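Local coordinates for protein mitochondrial association factor 1 (Toxoplasma gondii, PDB 6BXS) that is a macro-domain membrane protein from a locus required for direct manipulation of host mitochondria, its own role being uncertain, at residues I22-S27 with E253-Y258; T84-E89 with S117-R122; K142-T147 with V171-N176. All coordinates share one frame; numbering follows the deposited sequence.

Contact 1: I22-S27 with E253-Y258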
ATOM      1  N   ILE A  22      12.465  -2.445  -8.087  1.00 22.08           N
ATOM      2  CA  ILE A  22      13.180  -1.217  -7.766  1.00 19.65           C
ATOM      3  C   ILE A  22      13.278  -1.025  -6.258  1.00 26.68           C
ATOM      4  O   ILE A  22      12.282  -1.150  -5.542  1.00 22.51           O
ATOM      5  CB  ILE A  22      12.490   0.011  -8.389  1.00 23.73           C
ATOM      6  CG1 ILE A  22      12.685   0.010  -9.906  1.00 27.46           C
ATOM      7  CG2 ILE A  22      13.049   1.310  -7.805  1.00 26.11           C
ATOM      8  CD1 ILE A  22      11.695   0.878 -10.647  1.00 27.88           C
ATOM      9  N   PHE A  23      14.484  -0.714  -5.789  1.00 21.71           N
ATOM     10  CA  PHE A  23      14.708  -0.357  -4.394  1.00 25.89           C
ATOM     11  C   PHE A  23      15.337   1.025  -4.327  1.00 25.93           C
ATOM     12  O   PHE A  23      16.546   1.172  -4.505  1.00 26.74           O
ATOM     13  CB  PHE A  23      15.604  -1.382  -3.700  1.00 24.89           C
ATOM     14  CG  PHE A  23      15.063  -2.778  -3.735  1.00 24.50           C
ATOM     15  CD1 PHE A  23      15.343  -3.613  -4.801  1.00 28.56           C
ATOM     16  CD2 PHE A  23      14.276  -3.258  -2.701  1.00 25.92           C
ATOM     17  CE1 PHE A  23      14.849  -4.901  -4.839  1.00 27.16           C
ATOM     18  CE2 PHE A  23      13.778  -4.546  -2.734  1.00 29.81           C
ATOM     19  CZ  PHE A  23      14.067  -5.369  -3.805  1.00 30.91           C
ATOM     20  N   PHE A  24      14.513   2.036  -4.082  1.00 21.97           N
ATOM     21  CA  PHE A  24      14.993   3.411  -4.043  1.00 26.23           C
ATOM     22  C   PHE A  24      16.034   3.588  -2.950  1.00 23.57           C
ATOM     23  O   PHE A  24      15.887   3.060  -1.847  1.00 25.75           O
ATOM     24  CB  PHE A  24      13.835   4.386  -3.825  1.00 28.63           C
ATOM     25  CG  PHE A  24      12.962   4.570  -5.032  1.00 24.82           C
ATOM     26  CD1 PHE A  24      13.386   5.344  -6.100  1.00 24.56           C
ATOM     27  CD2 PHE A  24      11.713   3.977  -5.093  1.00 23.72           C
ATOM     28  CE1 PHE A  24      12.584   5.518  -7.209  1.00 21.93           C
ATOM     29  CE2 PHE A  24      10.905   4.147  -6.199  1.00 22.35           C
ATOM     30  CZ  PHE A  24      11.341   4.919  -7.259  1.00 21.70           C
ATOM     31  N   GLY A  25      17.093   4.324  -3.271  1.00 28.65           N
ATOM     32  CA  GLY A  25      18.130   4.636  -2.307  1.00 28.28           C
ATOM     33  C   GLY A  25      17.720   5.852  -1.505  1.00 28.51           C
ATOM     34  O   GLY A  25      16.614   6.362  -1.686  1.00 28.15           O
ATOM     35  N   PRO A  26      18.611   6.337  -0.628  1.00 28.80           N
ATOM     36  CA  PRO A  26      18.256   7.463   0.242  1.00 35.23           C
ATOM     37  C   PRO A  26      18.041   8.750  -0.544  1.00 34.47           C
ATOM     38  O   PRO A  26      18.845   9.067  -1.420  1.00 33.01           O
ATOM     39  CB  PRO A  26      19.469   7.604   1.176  1.00 36.94           C
ATOM     40  CG  PRO A  26      20.417   6.499   0.824  1.00 34.29           C
ATOM     41  CD  PRO A  26      20.032   5.971  -0.514  1.00 31.81           C
ATOM     42  N   SER A  27      16.968   9.471  -0.242  1.00 31.69           N
ATOM     43  CA  SER A  27      16.738  10.783  -0.834  1.00 36.17           C
ATOM     44  C   SER A  27      17.335  11.865   0.060  1.00 34.83           C
ATOM     45  O   SER A  27      17.978  11.562   1.064  1.00 34.02           O
ATOM     46  CB  SER A  27      15.244  11.027  -1.037  1.00 35.53           C
ATOM     47  OG  SER A  27      14.562  11.035   0.206  1.00 39.74           O
ATOM     48  N   GLU A 253       4.636  -3.400 -11.890  1.00 25.14           N
ATOM     49  CA  GLU A 253       6.022  -3.270 -11.456  1.00 24.75           C
ATOM     50  C   GLU A 253       6.090  -2.968  -9.961  1.00 26.52           C
ATOM     51  O   GLU A 253       5.332  -2.139  -9.455  1.00 24.56           O
ATOM     52  CB  GLU A 253       6.714  -2.167 -12.265  1.00 28.87           C
ATOM     53  CG  GLU A 253       8.061  -1.703 -11.726  1.00 39.74           C
ATOM     54  CD  GLU A 253       8.675  -0.601 -12.574  1.00 41.06           C
ATOM     55  OE1 GLU A 253       8.920  -0.836 -13.776  1.00 50.42           O
ATOM     56  OE2 GLU A 253       8.903   0.505 -12.041  1.00 37.57           O
ATOM     57  N   LEU A 254       6.996  -3.643  -9.259  1.00 24.19           N
ATOM     58  CA  LEU A 254       7.178  -3.432  -7.827  1.00 24.94           C
ATOM     59  C   LEU A 254       8.288  -2.422  -7.545  1.00 26.46           C
ATOM     60  O   LEU A 254       9.397  -2.537  -8.070  1.00 22.22           O
ATOM     61  CB  LEU A 254       7.498  -4.752  -7.122  1.00 23.30           C
ATOM     62  CG  LEU A 254       6.398  -5.813  -7.070  1.00 33.65           C
ATOM     63  CD1 LEU A 254       6.917  -7.065  -6.380  1.00 40.63           C
ATOM     64  CD2 LEU A 254       5.167  -5.291  -6.357  1.00 32.47           C
ATOM     65  N   GLN A 255       7.970  -1.435  -6.713  1.00 21.09           N
ATOM     66  CA  GLN A 255       8.949  -0.472  -6.226  1.00 18.48           C
ATOM     67  C   GLN A 255       8.884  -0.421  -4.706  1.00 23.68           C
ATOM     68  O   GLN A 255       7.795  -0.403  -4.131  1.00 26.35           O
ATOM     69  CB  GLN A 255       8.693   0.920  -6.803  1.00 18.93           C
ATOM     70  CG  GLN A 255       8.557   0.969  -8.309  1.00 22.77           C
ATOM     71  CD  GLN A 255       8.260   2.368  -8.812  1.00 23.95           C
ATOM     72  OE1 GLN A 255       8.111   3.305  -8.025  1.00 24.56           O
ATOM     73  NE2 GLN A 255       8.175   2.519 -10.127  1.00 25.73           N
ATOM     74  N   PHE A 256      10.047  -0.402  -4.061  1.00 22.42           N
ATOM     75  CA  PHE A 256      10.121  -0.293  -2.609  1.00 24.64           C
ATOM     76  C   PHE A 256      10.764   1.020  -2.186  1.00 27.21           C
ATOM     77  O   PHE A 256      11.850   1.373  -2.649  1.00 24.53           O
ATOM     78  CB  PHE A 256      10.894  -1.472  -2.019  1.00 25.09           C
ATOM     79  CG  PHE A 256      10.112  -2.751  -1.995  1.00 28.98           C
ATOM     80  CD1 PHE A 256       9.239  -3.020  -0.955  1.00 27.28           C
ATOM     81  CD2 PHE A 256      10.242  -3.681  -3.012  1.00 25.62           C
ATOM     82  CE1 PHE A 256       8.511  -4.194  -0.929  1.00 30.64           C
ATOM     83  CE2 PHE A 256       9.517  -4.856  -2.990  1.00 28.36           C
ATOM     84  CZ  PHE A 256       8.651  -5.113  -1.947  1.00 26.72           C
ATOM     85  N   MET A 257      10.080   1.734  -1.301  1.00 28.80           N
ATOM     86  CA  MET A 257      10.576   2.997  -0.774  1.00 26.21           C
ATOM     87  C   MET A 257      11.745   2.743   0.169  1.00 25.17           C
ATOM     88  O   MET A 257      11.998   1.602   0.558  1.00 27.11           O
ATOM     89  CB  MET A 257       9.459   3.748  -0.052  1.00 24.46           C
ATOM     90  CG  MET A 257       8.242   4.011  -0.926  1.00 22.90           C
ATOM     91  SD  MET A 257       6.811   4.582   0.002  1.00 26.33           S
ATOM     92  CE  MET A 257       7.420   6.143   0.636  1.00 32.93           C
ATOM     93  N   TYR A 258      12.445   3.808   0.544  1.00 23.85           N
ATOM     94  CA  TYR A 258      13.676   3.670   1.310  1.00 28.17           C
ATOM     95  C   TYR A 258      13.472   3.853   2.808  1.00 29.71           C
ATOM     96  O   TYR A 258      12.722   4.723   3.246  1.00 27.32           O
ATOM     97  CB  TYR A 258      14.715   4.680   0.827  1.00 29.77           C
ATOM     98  CG  TYR A 258      16.033   4.577   1.563  1.00 29.85           C
ATOM     99  CD1 TYR A 258      16.990   3.643   1.186  1.00 31.62           C
ATOM    100  CD2 TYR A 258      16.317   5.406   2.640  1.00 35.01           C
ATOM    101  CE1 TYR A 258      18.195   3.543   1.857  1.00 34.08           C
ATOM    102  CE2 TYR A 258      17.519   5.313   3.318  1.00 34.97           C
ATOM    103  CZ  TYR A 258      18.454   4.380   2.922  1.00 37.10           C
ATOM    104  OH  TYR A 258      19.652   4.284   3.592  1.00 40.32           O
TER
HETATM  105  O   HOH W   1      14.500   0.398  -0.804  1.00 23.82           O

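Contact 2: T84-E89 with S117-R122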
ATOM      1  N   THR A  84      -8.995  17.286   9.678  1.00 26.31           N
ATOM      2  CA  THR A  84     -10.116  16.578  10.286  1.00 26.84           C
ATOM      3  C   THR A  84     -11.124  16.108   9.241  1.00 21.05           C
ATOM      4  O   THR A  84     -11.711  15.036   9.379  1.00 27.37           O
ATOM      5  CB  THR A  84     -10.842  17.459  11.320  1.00 35.35           C
ATOM      6  OG1 THR A  84     -11.273  18.677  10.700  1.00 37.94           O
ATOM      7  CG2 THR A  84      -9.919  17.783  12.484  1.00 29.88           C
ATOM      8  N   GLU A  85     -11.325  16.911   8.201  1.00 26.01           N
ATOM      9  CA  GLU A  85     -12.208  16.528   7.102  1.00 23.83           C
ATOM     10  C   GLU A  85     -11.715  15.249   6.438  1.00 26.76           C
ATOM     11  O   GLU A  85     -12.456  14.274   6.306  1.00 24.37           O
ATOM     12  CB  GLU A  85     -12.296  17.643   6.057  1.00 30.69           C
ATOM     13  CG  GLU A  85     -13.118  18.850   6.474  1.00 50.05           C
ATOM     14  CD  GLU A  85     -13.189  19.902   5.382  1.00 65.09           C
ATOM     15  OE1 GLU A  85     -13.507  19.543   4.229  1.00 69.08           O
ATOM     16  OE2 GLU A  85     -12.922  21.088   5.675  1.00 61.78           O
ATOM     17  N   LEU A  86     -10.454  15.272   6.023  1.00 23.70           N
ATOM     18  CA  LEU A  86      -9.841  14.148   5.328  1.00 24.54           C
ATOM     19  C   LEU A  86      -9.799  12.905   6.207  1.00 25.73           C
ATOM     20  O   LEU A  86     -10.074  11.798   5.740  1.00 26.88           O
ATOM     21  CB  LEU A  86      -8.427  14.520   4.872  1.00 26.26           C
ATOM     22  CG  LEU A  86      -7.583  13.405   4.253  1.00 22.69           C
ATOM     23  CD1 LEU A  86      -8.305  12.740   3.095  1.00 24.10           C
ATOM     24  CD2 LEU A  86      -6.245  13.965   3.797  1.00 27.28           C
ATOM     25  N   SER A  87      -9.446  13.093   7.475  1.00 24.52           N
ATOM     26  CA  SER A  87      -9.383  11.990   8.426  1.00 24.43           C
ATOM     27  C   SER A  87     -10.734  11.308   8.568  1.00 28.01           C
ATOM     28  O   SER A  87     -10.835  10.089   8.465  1.00 25.85           O
ATOM     29  CB  SER A  87      -8.907  12.483   9.795  1.00 20.54           C
ATOM     30  OG  SER A  87      -7.495  12.558   9.850  1.00 43.00           O
ATOM     31  N   ALA A  88     -11.772  12.103   8.800  1.00 27.40           N
ATOM     32  CA  ALA A  88     -13.108  11.566   9.019  1.00 26.34           C
ATOM     33  C   ALA A  88     -13.685  10.949   7.748  1.00 25.31           C
ATOM     34  O   ALA A  88     -14.270   9.868   7.790  1.00 28.21           O
ATOM     35  CB  ALA A  88     -14.032  12.655   9.541  1.00 22.75           C
ATOM     36  N   GLU A  89     -13.522  11.632   6.620  1.00 25.75           N
ATOM     37  CA  GLU A  89     -14.124  11.165   5.374  1.00 25.62           C
ATOM     38  C   GLU A  89     -13.474   9.869   4.895  1.00 26.81           C
ATOM     39  O   GLU A  89     -14.167   8.911   4.550  1.00 25.06           O
ATOM     40  CB  GLU A  89     -14.015  12.228   4.284  1.00 25.46           C
ATOM     41  CG  GLU A  89     -15.046  12.043   3.178  1.00 33.16           C
ATOM     42  CD  GLU A  89     -14.713  12.802   1.909  1.00 35.61           C
ATOM     43  OE1 GLU A  89     -13.518  13.054   1.649  1.00 36.65           O
ATOM     44  OE2 GLU A  89     -15.655  13.145   1.166  1.00 37.76           O
ATOM     45  N   SER A 117     -17.789  13.197  -2.401  1.00 25.58           N
ATOM     46  CA  SER A 117     -16.472  13.578  -1.892  1.00 29.33           C
ATOM     47  C   SER A 117     -15.792  14.611  -2.783  1.00 30.26           C
ATOM     48  O   SER A 117     -16.059  14.677  -3.982  1.00 27.33           O
ATOM     49  CB  SER A 117     -15.572  12.348  -1.761  1.00 28.04           C
ATOM     50  OG  SER A 117     -14.298  12.705  -1.247  1.00 25.08           O
ATOM     51  N   ARG A 118     -14.914  15.411  -2.182  1.00 23.91           N
ATOM     52  CA  ARG A 118     -14.095  16.364  -2.925  1.00 34.10           C
ATOM     53  C   ARG A 118     -12.683  15.814  -3.113  1.00 31.94           C
ATOM     54  O   ARG A 118     -11.869  16.400  -3.830  1.00 33.77           O
ATOM     55  CB  ARG A 118     -14.032  17.715  -2.205  1.00 46.10           C
ATOM     56  CG  ARG A 118     -15.347  18.186  -1.602  1.00 43.93           C
ATOM     57  CD  ARG A 118     -15.556  19.676  -1.831  1.00 69.99           C
ATOM     58  NE  ARG A 118     -16.540  20.251  -0.914  1.00 92.52           N
ATOM     59  CZ  ARG A 118     -16.249  20.974   0.168  1.00 85.71           C
ATOM     60  NH1 ARG A 118     -14.989  21.236   0.498  1.00 69.80           N
ATOM     61  NH2 ARG A 118     -17.229  21.444   0.927  1.00 83.39           N
ATOM     62  N   VAL A 119     -12.402  14.688  -2.461  1.00 33.89           N
ATOM     63  CA  VAL A 119     -11.067  14.098  -2.462  1.00 27.24           C
ATOM     64  C   VAL A 119     -11.002  12.868  -3.361  1.00 27.40           C
ATOM     65  O   VAL A 119     -10.114  12.753  -4.207  1.00 24.15           O
ATOM     66  CB  VAL A 119     -10.640  13.702  -1.033  1.00 26.85           C
ATOM     67  CG1 VAL A 119      -9.306  12.964  -1.047  1.00 25.77           C
ATOM     68  CG2 VAL A 119     -10.558  14.937  -0.141  1.00 30.21           C
ATOM     69  N   PHE A 120     -11.945  11.951  -3.165  1.00 24.43           N
ATOM     70  CA  PHE A 120     -11.938  10.668  -3.860  1.00 28.39           C
ATOM     71  C   PHE A 120     -12.965  10.622  -4.985  1.00 28.34           C
ATOM     72  O   PHE A 120     -14.140  10.914  -4.772  1.00 22.52           O
ATOM     73  CB  PHE A 120     -12.204   9.536  -2.869  1.00 27.18           C
ATOM     74  CG  PHE A 120     -11.278   9.540  -1.688  1.00 26.57           C
ATOM     75  CD1 PHE A 120      -9.967   9.121  -1.822  1.00 26.82           C
ATOM     76  CD2 PHE A 120     -11.718   9.962  -0.443  1.00 29.20           C
ATOM     77  CE1 PHE A 120      -9.109   9.123  -0.741  1.00 28.34           C
ATOM     78  CE2 PHE A 120     -10.865   9.965   0.643  1.00 29.43           C
ATOM     79  CZ  PHE A 120      -9.559   9.545   0.494  1.00 26.96           C
ATOM     80  N   ALA A 121     -12.510  10.250  -6.178  1.00 25.27           N
ATOM     81  CA  ALA A 121     -13.390  10.093  -7.335  1.00 24.26           C
ATOM     82  C   ALA A 121     -14.115   8.753  -7.288  1.00 24.33           C
ATOM     83  O   ALA A 121     -15.305   8.664  -7.589  1.00 25.47           O
ATOM     84  CB  ALA A 121     -12.595  10.212  -8.622  1.00 27.92           C
ATOM     85  N   ARG A 122     -13.376   7.710  -6.926  1.00 22.80           N
ATOM     86  CA  ARG A 122     -13.942   6.376  -6.794  1.00 22.53           C
ATOM     87  C   ARG A 122     -13.092   5.568  -5.825  1.00 20.01           C
ATOM     88  O   ARG A 122     -11.876   5.756  -5.758  1.00 20.96           O
ATOM     89  CB  ARG A 122     -14.023   5.685  -8.152  1.00 24.78           C
ATOM     90  CG  ARG A 122     -15.019   4.541  -8.195  1.00 26.01           C
ATOM     91  CD  ARG A 122     -15.610   4.380  -9.575  1.00 34.31           C
ATOM     92  NE  ARG A 122     -16.765   3.481  -9.571  1.00 39.78           N
ATOM     93  CZ  ARG A 122     -18.031   3.849  -9.765  1.00 33.54           C
ATOM     94  NH1 ARG A 122     -18.354   5.116 -10.000  1.00 32.80           N
ATOM     95  NH2 ARG A 122     -18.988   2.931  -9.734  1.00 35.57           N
TER

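Contact 3: K142-T147 with V171-N176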
ATOM      1  N   LYS A 142      -6.686  -4.643  14.549  1.00 24.57           N
ATOM      2  CA  LYS A 142      -7.920  -4.917  13.818  1.00 24.89           C
ATOM      3  C   LYS A 142      -7.848  -4.368  12.393  1.00 23.01           C
ATOM      4  O   LYS A 142      -7.099  -3.433  12.113  1.00 23.77           O
ATOM      5  CB  LYS A 142      -9.127  -4.335  14.566  1.00 31.12           C
ATOM      6  CG  LYS A 142      -9.525  -2.922  14.171  1.00 30.28           C
ATOM      7  CD  LYS A 142     -10.705  -2.433  15.004  1.00 41.56           C
ATOM      8  CE  LYS A 142     -11.067  -0.990  14.678  1.00 43.01           C
ATOM      9  NZ  LYS A 142      -9.976  -0.041  15.045  1.00 44.82           N
ATOM     10  N   ASN A 143      -8.634  -4.975  11.506  1.00 18.74           N
ATOM     11  CA  ASN A 143      -8.698  -4.601  10.090  1.00 24.21           C
ATOM     12  C   ASN A 143      -7.400  -4.887   9.341  1.00 23.72           C
ATOM     13  O   ASN A 143      -7.133  -4.289   8.299  1.00 20.89           O
ATOM     14  CB  ASN A 143      -9.062  -3.123   9.931  1.00 20.77           C
ATOM     15  CG  ASN A 143     -10.348  -2.760  10.640  1.00 23.16           C
ATOM     16  OD1 ASN A 143     -11.282  -3.558  10.700  1.00 16.72           O
ATOM     17  ND2 ASN A 143     -10.402  -1.550  11.183  1.00 22.84           N
ATOM     18  N   VAL A 144      -6.600  -5.808   9.867  1.00 22.44           N
ATOM     19  CA  VAL A 144      -5.365  -6.210   9.205  1.00 23.13           C
ATOM     20  C   VAL A 144      -5.681  -6.942   7.907  1.00 23.31           C
ATOM     21  O   VAL A 144      -6.603  -7.754   7.854  1.00 21.09           O
ATOM     22  CB  VAL A 144      -4.511  -7.117  10.111  1.00 25.12           C
ATOM     23  CG1 VAL A 144      -3.315  -7.680   9.351  1.00 24.07           C
ATOM     24  CG2 VAL A 144      -4.046  -6.347  11.338  1.00 25.07           C
ATOM     25  N   GLY A 145      -4.907  -6.650   6.865  1.00 24.88           N
ATOM     26  CA  GLY A 145      -5.115  -7.250   5.560  1.00 21.23           C
ATOM     27  C   GLY A 145      -6.107  -6.470   4.717  1.00 23.66           C
ATOM     28  O   GLY A 145      -6.255  -6.729   3.523  1.00 24.10           O
ATOM     29  N   ALA A 146      -6.797  -5.518   5.339  1.00 23.16           N
ATOM     30  CA  ALA A 146      -7.730  -4.662   4.620  1.00 22.73           C
ATOM     31  C   ALA A 146      -6.969  -3.794   3.631  1.00 22.84           C
ATOM     32  O   ALA A 146      -6.038  -3.085   4.012  1.00 22.55           O
ATOM     33  CB  ALA A 146      -8.524  -3.800   5.587  1.00 22.34           C
ATOM     34  N   THR A 147      -7.368  -3.855   2.364  1.00 24.19           N
ATOM     35  CA  THR A 147      -6.700  -3.113   1.303  1.00 18.79           C
ATOM     36  C   THR A 147      -7.706  -2.277   0.521  1.00 20.24           C
ATOM     37  O   THR A 147      -8.737  -2.780   0.076  1.00 19.58           O
ATOM     38  CB  THR A 147      -5.959  -4.055   0.336  1.00 25.28           C
ATOM     39  OG1 THR A 147      -5.006  -4.838   1.066  1.00 28.01           O
ATOM     40  CG2 THR A 147      -5.237  -3.259  -0.743  1.00 21.23           C
ATOM     41  N   VAL A 171      -3.413  -2.118   5.803  1.00 21.03           N
ATOM     42  CA  VAL A 171      -3.193  -2.219   7.242  1.00 25.17           C
ATOM     43  C   VAL A 171      -2.314  -3.421   7.562  1.00 21.61           C
ATOM     44  O   VAL A 171      -2.720  -4.568   7.372  1.00 24.66           O
ATOM     45  CB  VAL A 171      -4.527  -2.342   8.005  1.00 22.87           C
ATOM     46  CG1 VAL A 171      -4.289  -2.464   9.506  1.00 23.46           C
ATOM     47  CG2 VAL A 171      -5.421  -1.147   7.708  1.00 23.71           C
ATOM     48  N   ALA A 172      -1.114  -3.144   8.060  1.00 22.50           N
ATOM     49  CA  ALA A 172      -0.129  -4.181   8.339  1.00 22.96           C
ATOM     50  C   ALA A 172      -0.301  -4.741   9.748  1.00 23.88           C
ATOM     51  O   ALA A 172      -0.795  -4.046  10.637  1.00 21.06           O
ATOM     52  CB  ALA A 172       1.273  -3.624   8.162  1.00 23.40           C
ATOM     53  N   PRO A 173       0.116  -5.999   9.962  1.00 21.68           N
ATOM     54  CA  PRO A 173       0.018  -6.606  11.294  1.00 23.72           C
ATOM     55  C   PRO A 173       0.994  -5.990  12.289  1.00 21.55           C
ATOM     56  O   PRO A 173       2.108  -5.628  11.911  1.00 18.51           O
ATOM     57  CB  PRO A 173       0.359  -8.075  11.035  1.00 23.66           C
ATOM     58  CG  PRO A 173       1.213  -8.054   9.824  1.00 23.33           C
ATOM     59  CD  PRO A 173       0.701  -6.927   8.978  1.00 23.46           C
ATOM     60  N   PHE A 174       0.574  -5.868  13.544  1.00 23.35           N
ATOM     61  CA  PHE A 174       1.434  -5.320  14.584  1.00 20.43           C
ATOM     62  C   PHE A 174       2.538  -6.318  14.905  1.00 20.80           C
ATOM     63  O   PHE A 174       2.308  -7.527  14.913  1.00 25.24           O
ATOM     64  CB  PHE A 174       0.622  -4.985  15.840  1.00 23.56           C
ATOM     65  CG  PHE A 174       1.393  -4.214  16.869  1.00 22.52           C
ATOM     66  CD1 PHE A 174       1.791  -2.910  16.625  1.00 24.03           C
ATOM     67  CD2 PHE A 174       1.716  -4.791  18.085  1.00 26.92           C
ATOM     68  CE1 PHE A 174       2.502  -2.197  17.574  1.00 27.86           C
ATOM     69  CE2 PHE A 174       2.426  -4.084  19.037  1.00 24.22           C
ATOM     70  CZ  PHE A 174       2.819  -2.786  18.782  1.00 24.05           C
ATOM     71  N   GLY A 175       3.736  -5.809  15.167  1.00 24.42           N
ATOM     72  CA  GLY A 175       4.913  -6.651  15.280  1.00 25.68           C
ATOM     73  C   GLY A 175       4.932  -7.601  16.462  1.00 25.79           C
ATOM     74  O   GLY A 175       5.578  -8.647  16.401  1.00 25.23           O
ATOM     75  N   ASN A 176       4.232  -7.252  17.536  1.00 24.44           N
ATOM     76  CA  ASN A 176       4.233  -8.085  18.736  1.00 31.93           C
ATOM     77  C   ASN A 176       3.383  -9.341  18.568  1.00 29.00           C
ATOM     78  O   ASN A 176       3.391 -10.223  19.428  1.00 29.63           O
ATOM     79  CB  ASN A 176       3.746  -7.285  19.946  1.00 27.64           C
ATOM     80  CG  ASN A 176       4.769  -6.272  20.422  1.00 29.35           C
ATOM     81  OD1 ASN A 176       5.788  -6.046  19.768  1.00 29.09           O
ATOM     82  ND2 ASN A 176       4.499  -5.653  21.567  1.00 25.11           N
TER

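Contact 1: I22-S27 with E253-Y258
I22 and F23 pair in parallel with Q255 and F256, joining strands 19-24 and 253-256 in the mixed sheet of the macro domain. The ladder is built from three backbone bonds: I22 N to L254 O (3.1 Å), F256 N to I22 O (2.8 Å) and F24 N to F256 O (3.1 Å). On one face of the sheet, F23 and F256 run abreast. Their rings are nearly parallel, with planes at 8°, but offset enough to leave little overlap; F23 CE2 meets F256 CD2 at 3.7 Å. On the other face, I22 CD1 comes within 3.1 Å of the carboxylate oxygen E253 OE2 and packs against Q255 CG. Q255 NE2 donates to E253 OE2 (2.9 Å), while Q255 OE1 lies in the plane of the F24 ring at its edge, 3.4 Å from F24 CE2. Q255 OE1 accepts a hydrogen bond from R215 NE, which helps to fix the amide's rotation. Beyond the strands, Y258 has CG anti to its backbone N (chi1 -179°), and its ring covers P26 in a CH-pi contact, P26 CB lying 4.0 Å from the Y258 ring centroid. A water lies within hydrogen-bonding distance of F24 O and M257 O. Helix 263-276 packs on F23 and F256, helix 230-248 reaches F256 and L254, and strand 213-216 continues the sheet beyond 253-256.

Contact 2: T84-E89 with S117-R122
The F120 ring has V119 CG1 over the centre of one face, 3.6 Å above its plane, and two atoms of the helix approach it obliquely. L86 CD1 comes to 4.3 Å from F120 CZ. E89 OE1 stands 4.1 Å from F120 CD2. The other flat group that matters is the E89 carboxylate, which S117 OG meets from above, 37° out of its plane. These groups join helix 83-103 of the macro domain to the turn leading into strand 120-126, where S117 forms an ST turn and an ST motif. L86 CD1 also rests against V119 CG1, and E89 OE1 comes to V119 CG2, the two side chains running antiparallel. Farther out, E85 OE1 and R118 NH1 carry opposite charges 4.4 Å apart; the oxygen stands well out of the guanidinium plane, so any attraction is purely electrostatic, and R118 NH1 bonds weakly to P80 O instead. Behind the contact, helix 61-76 packs on L86 and V119, H150 meets the F120 ring, and A121 and R122 form a classic beta bulge opposite I151. S117 places OG anti to its own backbone N (chi1 -179°), where three bonds grip the buried hydroxyl. It donates to E89 OE2 at 2.8 Å, and the two N-H groups pointing at it probably polarise it as a donor. V119 N reaches S117 OG at 3.0 Å, and F120 N reaches S117 OG at 3.1 Å along a nearly straight N-H (175°).

Contact 3: K142-T147 with V171-N176
V171 directs its side chain at the turn formed by 142-147, and the carbonyl oxygen of N143 sits against its branch point: N143 O is 3.3 Å from V171 CB and lies equally far from both methyls. The same oxygen accepts from A146 N (3.2 Å), so it closes the turn while packing against V171. V144 is oriented differently, its CA-CB bond turned across the other chain. Its CG1 is anti to the backbone N (chi1 173°), which brings this methyl beside V171 O and the P173 ring, 3.7 Å from V171 O and 4.1 Å from P173 CB. V144 CG2 is near the A172 carbonyl oxygen and V171 CG1, the latter at 4.3 Å. The methyls of V144 thus pack loosely against V171 CG1 and the P173 ring, and helix 179-202 adds A185 beside both V144 and P173.

Backbone bonds set the spacing of these side chains. G145 N points almost straight at V171 O (3.1 Å, 175°), in the plane of that carbonyl, whereas the return bond from V171 N to A146 O is weak, bent to 138°. Polar groups at the periphery converge on Y53: N143 ND2 and K142 NZ both donate to its backbone oxygen, and its hydroxyl is hydrogen-bonded to A172 O. L98 of helix 83-103 touches N143 and A146 as well. The contact lies in the loops flanking the start of strand 147-152 and the end of strand 166-170. From N143 to A146 the chain makes a type II beta turn, with V144 in its second position and G145, at positive phi, in the third, where glycine is characteristic of this turn type.

In the fold
The three contacts are spread widely over one macro domain: the centres of contacts 1 and 2 are 28 Å apart, and contact 3 lies 22 Å from each. Contacts 1 and 2 fall on opposite sides of the chain's centre but reach the same mixed sheet, the first through strands 19-24 and 253-256, the second through strand 120-126. Contact 3 lies in loops at the ends of strands 147-152 and 166-170, and shares helix 83-103 with contact 2. Along the chain, contacts 2 and 3 follow one another, both nested within the long loop closed by contact 1. Pairing near the two termini therefore encloses most of the fold.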